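Local coordinates for protein cysteine desulfurase (Thermococcus onnurineus, PDB 5B89) that probably catalyses pyridoxal 5'-phosphate-dependent removal of sulfur from L-cysteine, passing the sulfur to a carrier and leaving L-alanine, at residues V89-F97 against M218-H226; G237-V246 against G293-I304. All coordinates share one frame; numbering follows the deposited sequence.

Contact 1. Residues V89-F97 against M218-H226; sequences VADFIGAKF and MEVNVKKLH
Ile-93 O, near the end of helix 73-93, accepts the one direct hydrogen bond between the segments, from Val-222 N (2.9 Å). The bond is nearly straight at 170°, and the donor approaches almost head-on to the carbonyl. Weaker CA-H...O contacts run both ways beside it, from Ile-93 CA to Val-220 O and from Asn-221 CA to Ile-93 O. The isoleucine splits its branches between two valines. Its CG1 lies between its own backbone N and carbonyl carbon (chi1 70°), and the extended arm beyond it brings Ile-93 CD1 to 3.9 Å from Val-222 CG1. Ile-93 CG2 turns to Val-220 CG1 at 4.3 Å. The other branch of the second valine, Val-222 CG2, sits 3.5 Å from Ile-93 O, with Gly-94 O and Ala-95 CB also near it. Tyr-248 of strand 245-249 touches Ile-93, Ala-95 and Val-222, extending this apolar patch.

Asn-221 organises the polar side of the contact. With CG anti to the backbone N (chi1 -180°), its amide offers opposite ends to different tasks. Asn-221 ND2 donates to a water (3.0 Å) that in turn donates to Phe-92 O, bridging the segments. Asn-221 OD1 accepts from Lys-224 N at 3.1 Å, an Asx motif that fixes the amide's rotation just before the type I turn from Lys-223 to His-226. Lys-223 bends at its last two torsions to arch its methylenes over Gly-94 O, while the extended Lys-224 reaches Glu-219 OE2 with its NZ in a salt bridge (2.8 Å). Gly-94 has positive phi and, with Ala-95 N bonded to Ala-90 O, closes the helix. The arrangement is a Schellman C-cap docked on the connection between strands 206-210 and 229-233 of the seven-stranded sheet in a fold-type I PLP enzyme.

Contact 2. Residues G237-V246 against G293-I304; sequences GPMGPTGIGV and GAIGLAAGIRYI
The Tyr-303 ring is approached obliquely by Met-239 SD, which lies 4.0 Å from both CD2 and CE2 of the tyrosine, a Met-aromatic contact. Pro-49 and Pro-51 also pack on this tyrosine, and its OH is hydrogen-bonded to Asp-30. The Pro-241 ring meets bare helix backbone, CG against Gly-293 O (3.6 Å) and CD against Gly-296 C (3.5 Å). The whole is a glycine-rich loop of the fold-type I large domain, laid along helix 291-307 just after the PLP-binding residues Ser-233, His-235 and Lys-236. Gly-293, Gly-296 and Gly-300 bring the helix close to the loop, and no hydrogen bond crosses between the segments. Leu-297 forks between Pro-238 CB and Val-246 CG2, crossing the valine at about a right angle. With Ile-244 CG1 anti to the backbone N (chi1 -168°) and a bend at chi2 (72°), CD1 lies against Ala-294 N and CB, while CG2 meets Gly-293 O and Leu-297 CB. Cut back to an alanine, this position would probably leave a gap against Gly-293 and Ala-294, and Leu-297 CB without its neighbour. At the far end, Ile-304 CD1 wedges 3.6 Å from both Gly-237 O and Met-239 CE.

From the N terminus, helix 73-93 comes first, and its C-terminal end waits until 218-226 returns, 120 residues lying between, to close contact 1. Contact 2 opens only after that, at 237-246, and closes a shorter loop at 293-304, with 46 residues between its segments. The two therefore follow in series, neither nested nor crossed. In space they meet through the last turns of helix 73-93: Phe-92 CD1 lies 3.6 Å from Ile-301 CG2, and Val-89 packs on Val-246, Leu-297 and Ile-301. Helix 73-93 is thus shared between the inter-strand connection of contact 1 and the strand and helix of contact 2, joining them beside the seven-stranded sheet.

Contact 1. Residues V89-F97 against M218-H226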
# COMPACT_ATOMS: atom_id res chain seq x y z
N VAL B 89 14.42 -6.67 -6.50
CA VAL B 89 14.07 -5.33 -6.98
C VAL B 89 15.36 -4.50 -7.06
O VAL B 89 15.57 -3.77 -8.04
CB VAL B 89 13.07 -4.68 -6.00
CG1 VAL B 89 12.89 -3.22 -6.38
CG2 VAL B 89 11.76 -5.42 -6.08
N ALA B 90 16.18 -4.56 -6.05
CA ALA B 90 17.47 -3.80 -6.04
C ALA B 90 18.29 -4.18 -7.26
O ALA B 90 18.75 -3.27 -8.00
CB ALA B 90 18.22 -4.08 -4.77
N ASP B 91 18.48 -5.45 -7.49
CA ASP B 91 19.26 -5.85 -8.63
C ASP B 91 18.66 -5.41 -9.96
O ASP B 91 19.38 -5.10 -10.84
CB ASP B 91 19.59 -7.34 -8.65
CG ASP B 91 20.48 -7.77 -7.53
OD1 ASP B 91 21.20 -7.00 -6.98
OD2 ASP B 91 20.47 -8.95 -7.26
N PHE B 92 17.35 -5.40 -10.08
CA PHE B 92 16.69 -5.03 -11.31
C PHE B 92 17.03 -3.59 -11.74
O PHE B 92 17.13 -3.36 -12.87
CB PHE B 92 15.17 -5.22 -11.09
CG PHE B 92 14.30 -4.95 -12.30
CD1 PHE B 92 14.43 -5.69 -13.43
CD2 PHE B 92 13.32 -4.03 -12.23
CE1 PHE B 92 13.60 -5.47 -14.50
CE2 PHE B 92 12.49 -3.82 -13.29
CZ PHE B 92 12.64 -4.53 -14.41
N ILE B 93 17.20 -2.71 -10.77
CA ILE B 93 17.50 -1.31 -11.03
C ILE B 93 18.92 -0.86 -10.72
O ILE B 93 19.23 0.24 -10.81
CB ILE B 93 16.47 -0.33 -10.44
CG1 ILE B 93 16.55 -0.31 -8.93
CG2 ILE B 93 15.10 -0.74 -10.90
CD1 ILE B 93 15.66 0.74 -8.30
N GLY B 94 19.72 -1.82 -10.35
CA GLY B 94 21.16 -1.50 -10.08
C GLY B 94 21.37 -0.86 -8.76
O GLY B 94 22.45 -0.16 -8.55
N ALA B 95 20.51 -1.00 -7.74
CA ALA B 95 20.66 -0.42 -6.43
C ALA B 95 21.19 -1.41 -5.40
O ALA B 95 21.18 -2.62 -5.70
CB ALA B 95 19.29 0.05 -5.97
N LYS B 96 21.53 -0.91 -4.26
CA LYS B 96 21.86 -1.77 -3.11
C LYS B 96 20.54 -2.15 -2.44
O LYS B 96 19.55 -1.37 -2.47
CB LYS B 96 22.72 -1.07 -2.10
CG LYS B 96 24.11 -0.59 -2.68
CD LYS B 96 24.91 0.10 -1.57
CE LYS B 96 26.31 0.58 -2.03
NZ LYS B 96 27.09 0.97 -0.82
N PHE B 97 20.56 -3.28 -1.76
CA PHE B 97 19.39 -3.74 -0.92
C PHE B 97 18.85 -2.65 -0.09
O PHE B 97 17.60 -2.43 -0.08
CB PHE B 97 19.95 -4.85 -0.01
CG PHE B 97 18.90 -5.48 0.90
CD1 PHE B 97 18.14 -6.54 0.45
CD2 PHE B 97 18.74 -5.04 2.19
CE1 PHE B 97 17.22 -7.13 1.33
CE2 PHE B 97 17.77 -5.62 3.03
CZ PHE B 97 17.08 -6.66 2.57
N MET B 218 11.77 -1.16 -20.55
CA MET B 218 13.13 -0.82 -21.06
C MET B 218 14.04 -0.81 -19.85
O MET B 218 13.59 -0.86 -18.70
CB MET B 218 13.04 0.56 -21.75
CG MET B 218 12.58 1.64 -20.81
SD MET B 218 12.25 3.24 -21.68
CE MET B 218 10.72 2.69 -22.48
N GLU B 219 15.33 -0.59 -20.08
CA GLU B 219 16.27 -0.59 -19.00
C GLU B 219 16.08 0.59 -18.09
O GLU B 219 15.96 1.75 -18.56
CB GLU B 219 17.70 -0.52 -19.56
CG GLU B 219 18.73 -0.52 -18.44
CD GLU B 219 20.20 -0.57 -18.96
OE1 GLU B 219 20.45 -0.34 -20.15
OE2 GLU B 219 21.09 -0.84 -18.13
N VAL B 220 16.01 0.29 -16.78
CA VAL B 220 15.95 1.29 -15.77
C VAL B 220 17.06 1.05 -14.79
O VAL B 220 17.01 0.03 -14.10
CB VAL B 220 14.57 1.36 -15.04
CG1 VAL B 220 14.64 2.33 -13.86
CG2 VAL B 220 13.54 1.82 -16.04
N ASN B 221 18.12 1.89 -14.76
CA ASN B 221 19.28 1.59 -13.95
C ASN B 221 19.66 2.88 -13.24
O ASN B 221 19.93 3.92 -13.90
CB ASN B 221 20.43 1.15 -14.83
CG ASN B 221 21.66 0.82 -14.04
OD1 ASN B 221 22.30 1.69 -13.55
ND2 ASN B 221 21.87 -0.46 -13.76
N VAL B 222 19.69 2.88 -11.92
CA VAL B 222 19.87 4.06 -11.16
C VAL B 222 21.24 4.76 -11.39
O VAL B 222 21.34 5.98 -11.26
CB VAL B 222 19.59 3.91 -9.66
CG1 VAL B 222 18.09 3.54 -9.43
CG2 VAL B 222 20.54 2.92 -9.03
N LYS B 223 22.24 3.95 -11.57
CA LYS B 223 23.65 4.48 -11.86
C LYS B 223 23.69 5.21 -13.23
O LYS B 223 24.12 6.40 -13.30
CB LYS B 223 24.62 3.31 -11.84
CG LYS B 223 24.67 2.50 -10.52
CD LYS B 223 25.51 1.19 -10.48
CE LYS B 223 24.68 -0.14 -10.44
NZ LYS B 223 24.69 -0.97 -11.74
N LYS B 224 23.15 4.58 -14.26
CA LYS B 224 23.12 5.11 -15.59
C LYS B 224 22.30 6.35 -15.66
O LYS B 224 22.64 7.29 -16.37
CB LYS B 224 22.61 4.14 -16.61
CG LYS B 224 23.46 2.94 -16.73
CD LYS B 224 23.12 2.09 -17.90
CE LYS B 224 23.98 0.84 -17.78
NZ LYS B 224 23.63 -0.02 -18.94
N LEU B 225 21.21 6.44 -14.88
CA LEU B 225 20.34 7.57 -14.90
C LEU B 225 20.77 8.70 -13.97
O LEU B 225 20.14 9.75 -13.91
CB LEU B 225 18.93 7.11 -14.51
CG LEU B 225 18.26 6.18 -15.51
CD1 LEU B 225 16.87 5.81 -14.94
CD2 LEU B 225 18.18 6.66 -16.99
N HIS B 226 21.79 8.42 -13.15
CA HIS B 226 22.22 9.37 -12.12
C HIS B 226 21.17 9.77 -11.15
O HIS B 226 21.08 10.83 -10.60
CB HIS B 226 22.86 10.66 -12.71
CG HIS B 226 23.88 10.40 -13.77
ND1 HIS B 226 23.67 10.47 -15.15
CD2 HIS B 226 25.13 9.93 -13.60
CE1 HIS B 226 24.80 10.12 -15.76
NE2 HIS B 226 25.70 9.80 -14.84
O HOH W 1 19.50 -2.19 -14.38

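Contact 2. Residues G237-V246 against G293-I304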
# COMPACT_ATOMS: atom_id res chain seq x y z
N GLY B 237 4.63 -2.06 -16.02
CA GLY B 237 5.44 -2.89 -16.81
C GLY B 237 6.03 -4.12 -16.17
O GLY B 237 6.28 -5.14 -16.83
N PRO B 238 6.34 -4.10 -14.85
CA PRO B 238 6.96 -5.27 -14.21
C PRO B 238 6.04 -6.52 -14.12
O PRO B 238 6.51 -7.54 -13.61
CB PRO B 238 7.31 -4.80 -12.77
CG PRO B 238 7.55 -3.34 -12.96
CD PRO B 238 6.52 -2.91 -13.97
N MET B 239 4.76 -6.39 -14.48
CA MET B 239 3.82 -7.54 -14.55
C MET B 239 3.57 -8.04 -13.09
O MET B 239 3.31 -9.25 -12.91
CB MET B 239 4.30 -8.70 -15.47
CG MET B 239 4.16 -8.18 -16.89
SD MET B 239 4.47 -9.61 -18.01
CE MET B 239 5.20 -8.92 -19.44
N GLY B 240 3.63 -7.19 -12.10
CA GLY B 240 3.34 -7.49 -10.72
C GLY B 240 1.92 -7.15 -10.38
O GLY B 240 1.11 -6.70 -11.12
N PRO B 241 1.65 -7.41 -9.09
CA PRO B 241 0.31 -7.13 -8.52
C PRO B 241 0.04 -5.69 -8.25
O PRO B 241 1.01 -4.85 -8.32
CB PRO B 241 0.24 -7.92 -7.21
CG PRO B 241 1.67 -7.85 -6.77
CD PRO B 241 2.55 -7.95 -8.06
N THR B 242 -1.19 -5.30 -7.93
CA THR B 242 -1.49 -3.95 -7.46
C THR B 242 -1.02 -3.83 -6.02
O THR B 242 -0.69 -4.79 -5.33
CB THR B 242 -2.98 -3.66 -7.61
OG1 THR B 242 -3.73 -4.61 -6.80
CG2 THR B 242 -3.42 -3.77 -9.02
N GLY B 243 -0.95 -2.61 -5.54
CA GLY B 243 -0.62 -2.35 -4.18
C GLY B 243 0.83 -2.42 -3.76
O GLY B 243 1.17 -2.40 -2.58
N ILE B 244 1.72 -2.44 -4.79
CA ILE B 244 3.16 -2.44 -4.47
C ILE B 244 3.89 -1.49 -5.38
O ILE B 244 3.84 -1.57 -6.60
CB ILE B 244 3.75 -3.88 -4.55
CG1 ILE B 244 5.14 -3.95 -3.96
CG2 ILE B 244 3.64 -4.53 -5.90
CD1 ILE B 244 5.21 -3.84 -2.45
N GLY B 245 4.54 -0.58 -4.78
CA GLY B 245 5.43 0.36 -5.46
C GLY B 245 6.80 0.29 -4.87
O GLY B 245 7.05 -0.26 -3.79
N VAL B 246 7.72 1.00 -5.53
CA VAL B 246 9.12 1.08 -5.09
C VAL B 246 9.54 2.53 -5.04
O VAL B 246 9.18 3.31 -5.91
CB VAL B 246 10.01 0.25 -6.03
CG1 VAL B 246 11.50 0.51 -5.72
CG2 VAL B 246 9.70 -1.20 -5.98
N GLY B 293 2.49 -8.67 -1.92
CA GLY B 293 2.74 -7.88 -3.12
C GLY B 293 4.22 -7.77 -3.47
O GLY B 293 4.55 -7.81 -4.64
N ALA B 294 5.09 -7.65 -2.50
CA ALA B 294 6.56 -7.65 -2.77
C ALA B 294 6.97 -8.96 -3.36
O ALA B 294 7.75 -9.05 -4.34
CB ALA B 294 7.31 -7.40 -1.51
N ILE B 295 6.43 -10.09 -2.89
CA ILE B 295 6.72 -11.41 -3.46
C ILE B 295 6.22 -11.50 -4.86
O ILE B 295 6.88 -12.04 -5.76
CB ILE B 295 6.14 -12.50 -2.51
CG1 ILE B 295 6.94 -12.53 -1.22
CG2 ILE B 295 6.09 -13.90 -3.20
CD1 ILE B 295 6.27 -13.28 -0.02
N GLY B 296 5.02 -10.98 -5.11
CA GLY B 296 4.51 -10.93 -6.47
C GLY B 296 5.32 -10.08 -7.45
O GLY B 296 5.52 -10.49 -8.61
N LEU B 297 5.75 -8.97 -6.90
CA LEU B 297 6.59 -8.08 -7.75
C LEU B 297 7.90 -8.77 -8.08
O LEU B 297 8.31 -8.69 -9.24
CB LEU B 297 6.81 -6.74 -7.06
CG LEU B 297 7.79 -5.77 -7.76
CD1 LEU B 297 7.38 -5.53 -9.15
CD2 LEU B 297 7.92 -4.50 -6.97
N ALA B 298 8.53 -9.42 -7.13
CA ALA B 298 9.80 -10.17 -7.42
C ALA B 298 9.53 -11.23 -8.42
O ALA B 298 10.34 -11.42 -9.37
CB ALA B 298 10.37 -10.71 -6.13
N ALA B 299 8.39 -11.90 -8.42
CA ALA B 299 8.05 -12.86 -9.43
C ALA B 299 7.84 -12.25 -10.74
O ALA B 299 8.28 -12.82 -11.74
CB ALA B 299 6.79 -13.68 -8.98
N GLY B 300 7.24 -11.07 -10.85
CA GLY B 300 7.08 -10.35 -12.13
C GLY B 300 8.43 -9.95 -12.65
O GLY B 300 8.63 -10.18 -13.87
N ILE B 301 9.30 -9.47 -11.81
CA ILE B 301 10.64 -9.11 -12.30
C ILE B 301 11.37 -10.35 -12.78
O ILE B 301 12.01 -10.29 -13.89
CB ILE B 301 11.36 -8.41 -11.22
CG1 ILE B 301 10.83 -6.98 -11.05
CG2 ILE B 301 12.87 -8.35 -11.51
CD1 ILE B 301 11.25 -6.33 -9.78
N ARG B 302 11.30 -11.47 -12.08
CA ARG B 302 11.92 -12.66 -12.63
C ARG B 302 11.33 -13.12 -13.97
O ARG B 302 12.03 -13.62 -14.82
CB ARG B 302 11.85 -13.79 -11.61
CG ARG B 302 12.81 -13.60 -10.48
CD ARG B 302 14.25 -13.79 -10.95
NE ARG B 302 15.12 -14.11 -9.84
CZ ARG B 302 16.21 -13.46 -9.56
NH1 ARG B 302 16.54 -12.42 -10.32
NH2 ARG B 302 16.96 -13.83 -8.54
N TYR B 303 10.04 -12.94 -14.14
CA TYR B 303 9.39 -13.28 -15.37
C TYR B 303 9.90 -12.36 -16.51
O TYR B 303 10.15 -12.79 -17.58
CB TYR B 303 7.86 -13.20 -15.17
CG TYR B 303 7.02 -13.74 -16.25
CD1 TYR B 303 6.70 -15.07 -16.29
CD2 TYR B 303 6.51 -12.93 -17.20
CE1 TYR B 303 5.92 -15.56 -17.30
CE2 TYR B 303 5.75 -13.40 -18.20
CZ TYR B 303 5.46 -14.73 -18.27
OH TYR B 303 4.72 -15.15 -19.31
N ILE B 304 10.01 -11.09 -16.19
CA ILE B 304 10.48 -10.11 -17.15
C ILE B 304 11.95 -10.43 -17.53
O ILE B 304 12.32 -10.29 -18.64
CB ILE B 304 10.42 -8.67 -16.54
CG1 ILE B 304 9.00 -8.10 -16.48
CG2 ILE B 304 11.28 -7.66 -17.29
CD1 ILE B 304 8.26 -7.94 -17.77